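Local coordinates for hypothetical nigD-like protein (Bacteroides caccae, PDB 3QWN) that is of unproven function but, as a NigD-like protein, is thought to act as an immunity protein or antitoxin, at residues 103-108 against 183-188. Sequence-based numbering, arbitrary orientation.
Sequences VSIWLG and IKFKYY
Ile105 and Leu107 reach across the C-terminal beta sandwich to Phe185 and Ile183, joining two sheets face to face. Strand 101-108 borders a three-stranded antiparallel sheet, while strand 181-190 runs inside the five-stranded one, and the two backbones stand well apart, with the CA atoms of Ile105 and Phe185 separated by 9.8 Å. Side chains alone span this gap, and all four that meet are apolar, as suits packing between two sheets. Phe185 and Ile183 are buried, whereas Ile105 and Leu107 sit on a partly exposed edge strand.

The tighter half is Ile105 with Phe185. With CG1 of Ile105 anti to the backbone N (chi1 -173°) and the chain extended beyond it, the terminal methyl CD1 is carried to the partner ring. There Ile105 CD1 meets one side of the ring obliquely, 3.6 Å from Phe185 CD2. The same methyl lies 4.0 Å from Phe185 CE2. Isoleucine is beta-branched, which suits a strand, and its CG1-CD1 arm is long enough to bridge to the other sheet; the buried phenyl group also meets Met114 and Leu147. Tyr202 of strand 196-209 also touches Ile105.

The other pair is lighter, a single methyl-to-methyl touch. Phe207 and Tyr209 also touch Leu107, and Leu168 touches both Leu107 and Ile183. On the solvent side the character changes. Ser104 and Trp106 touch nothing on segment 183-188, the Trp106 ring packing edge-to-face with Phe14, and the long aliphatic stems of Lys184 and Lys186 carry their ammonium groups off the partly exposed outer face of their sheet. The lighter touch between the sheets is made by Leu107 CD2, which lies 3.9 Å from Ile183 CD1.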
loop_
_atom_site.group_PDB
_atom_site.type_symbol
_atom_site.label_atom_id
_atom_site.label_comp_id
_atom_site.label_asym_id
_atom_site.label_seq_id
_atom_site.Cartn_x
_atom_site.Cartn_y
_atom_site.Cartn_z
ATOM N N VAL A 103 -9.586 -1.732 6.691
ATOM C CA VAL A 103 -10.318 -0.498 7.023
ATOM C C VAL A 103 -10.840 0.145 5.725
ATOM O O VAL A 103 -11.983 0.544 5.662
ATOM C CB VAL A 103 -9.397 0.483 7.813
ATOM C CG1 VAL A 103 -10.093 1.823 8.052
ATOM C CG2 VAL A 103 -8.964 -0.142 9.129
ATOM N N SER A 104 -9.966 0.282 4.717
ATOM C CA SER A 104 -10.243 0.891 3.429
ATOM C C SER A 104 -9.306 0.263 2.390
ATOM O O SER A 104 -8.198 -0.108 2.734
ATOM C CB SER A 104 -10.078 2.401 3.524
ATOM O OG SER A 104 -10.384 3.104 2.329
ATOM N N ILE A 105 -9.787 0.034 1.172
ATOM C CA ILE A 105 -9.015 -0.598 0.086
ATOM C C ILE A 105 -9.481 0.016 -1.247
ATOM O O ILE A 105 -10.682 0.238 -1.440
ATOM C CB ILE A 105 -9.173 -2.158 0.118
ATOM C CG1 ILE A 105 -8.213 -2.845 -0.908
ATOM C CG2 ILE A 105 -10.665 -2.628 0.018
ATOM C CD1 ILE A 105 -7.999 -4.319 -0.664
ATOM N N TRP A 106 -8.545 0.382 -2.112
ATOM C CA TRP A 106 -8.900 1.017 -3.387
ATOM C C TRP A 106 -7.741 1.013 -4.354
ATOM O O TRP A 106 -6.569 0.958 -3.963
ATOM C CB TRP A 106 -9.384 2.486 -3.184
ATOM C CG TRP A 106 -8.298 3.433 -2.744
ATOM C CD1 TRP A 106 -7.558 4.252 -3.543
ATOM C CD2 TRP A 106 -7.773 3.583 -1.419
ATOM N NE1 TRP A 106 -6.590 4.886 -2.804
ATOM C CE2 TRP A 106 -6.714 4.510 -1.492
ATOM C CE3 TRP A 106 -8.136 3.068 -0.160
ATOM C CZ2 TRP A 106 -6.001 4.922 -0.357
ATOM C CZ3 TRP A 106 -7.393 3.431 0.956
ATOM C CH2 TRP A 106 -6.324 4.326 0.847
ATOM N N LEU A 107 -8.078 1.119 -5.631
ATOM C CA LEU A 107 -7.088 1.269 -6.685
ATOM C C LEU A 107 -6.760 2.763 -6.831
ATOM O O LEU A 107 -7.663 3.609 -6.773
ATOM C CB LEU A 107 -7.609 0.696 -8.000
ATOM C CG LEU A 107 -7.802 -0.806 -8.100
ATOM C CD1 LEU A 107 -8.538 -1.140 -9.375
ATOM C CD2 LEU A 107 -6.468 -1.551 -8.042
ATOM N N GLY A 108 -5.482 3.072 -6.977
ATOM C CA GLY A 108 -5.064 4.446 -7.159
ATOM C C GLY A 108 -3.604 4.617 -7.497
ATOM O O GLY A 108 -2.737 4.052 -6.824
ATOM N N ILE A 183 -8.330 -7.622 -10.182
ATOM C CA ILE A 183 -7.576 -8.030 -8.999
ATOM C C ILE A 183 -8.572 -8.553 -7.977
ATOM O O ILE A 183 -9.505 -7.837 -7.610
ATOM C CB ILE A 183 -6.670 -6.902 -8.428
ATOM C CG1 ILE A 183 -5.617 -6.459 -9.486
ATOM C CG2 ILE A 183 -6.008 -7.322 -7.092
ATOM C CD1 ILE A 183 -5.414 -5.017 -9.519
ATOM N N LYS A 184 -8.382 -9.803 -7.539
ATOM C CA LYS A 184 -9.206 -10.446 -6.522
ATOM C C LYS A 184 -8.325 -10.662 -5.286
ATOM O O LYS A 184 -7.434 -11.512 -5.289
ATOM C CB LYS A 184 -9.818 -11.738 -7.051
ATOM C CG LYS A 184 -10.855 -11.489 -8.132
ATOM C CD LYS A 184 -11.545 -12.764 -8.521
ATOM C CE LYS A 184 -12.482 -12.564 -9.685
ATOM N NZ LYS A 184 -13.288 -13.776 -9.923
ATOM N N PHE A 185 -8.540 -9.835 -4.263
ATOM C CA PHE A 185 -7.750 -9.825 -3.040
ATOM C C PHE A 185 -8.420 -10.604 -1.903
ATOM O O PHE A 185 -9.569 -10.346 -1.556
ATOM C CB PHE A 185 -7.462 -8.368 -2.604
ATOM C CG PHE A 185 -6.719 -8.229 -1.297
ATOM C CD1 PHE A 185 -5.349 -8.474 -1.226
ATOM C CD2 PHE A 185 -7.387 -7.854 -0.135
ATOM C CE1 PHE A 185 -4.671 -8.350 -0.014
ATOM C CE2 PHE A 185 -6.700 -7.718 1.078
ATOM C CZ PHE A 185 -5.345 -7.968 1.127
ATOM N N LYS A 186 -7.662 -11.547 -1.314
ATOM C CA LYS A 186 -8.046 -12.367 -0.166
ATOM C C LYS A 186 -7.125 -12.073 1.011
ATOM O O LYS A 186 -5.973 -11.668 0.820
ATOM C CB LYS A 186 -7.993 -13.856 -0.512
ATOM C CG LYS A 186 -9.230 -14.374 -1.233
ATOM C CD LYS A 186 -9.105 -15.855 -1.570
ATOM C CE LYS A 186 -10.083 -16.289 -2.634
ATOM N NZ LYS A 186 -10.108 -17.768 -2.798
ATOM N N TYR A 187 -7.621 -12.278 2.229
ATOM C CA TYR A 187 -6.839 -12.028 3.454
ATOM C C TYR A 187 -7.483 -12.773 4.613
ATOM O O TYR A 187 -8.708 -12.972 4.612
ATOM C CB TYR A 187 -6.748 -10.499 3.771
ATOM C CG TYR A 187 -8.070 -9.869 4.187
ATOM C CD1 TYR A 187 -9.085 -9.641 3.257
ATOM C CD2 TYR A 187 -8.312 -9.519 5.515
ATOM C CE1 TYR A 187 -10.311 -9.093 3.644
ATOM C CE2 TYR A 187 -9.541 -8.987 5.914
ATOM C CZ TYR A 187 -10.531 -8.759 4.975
ATOM O OH TYR A 187 -11.709 -8.159 5.381
ATOM N N TYR A 188 -6.671 -13.177 5.593
ATOM C CA TYR A 188 -7.184 -13.851 6.778
ATOM C C TYR A 188 -7.567 -12.822 7.810
ATOM O O TYR A 188 -6.843 -11.846 8.017
ATOM C CB TYR A 188 -6.176 -14.864 7.328
ATOM C CG TYR A 188 -6.169 -16.174 6.558
ATOM C CD1 TYR A 188 -5.626 -16.251 5.276
ATOM C CD2 TYR A 188 -6.685 -17.341 7.119
ATOM C CE1 TYR A 188 -5.589 -17.453 4.575
ATOM C CE2 TYR A 188 -6.685 -18.547 6.411
ATOM C CZ TYR A 188 -6.132 -18.601 5.135
ATOM O OH TYR A 188 -6.091 -19.772 4.397
#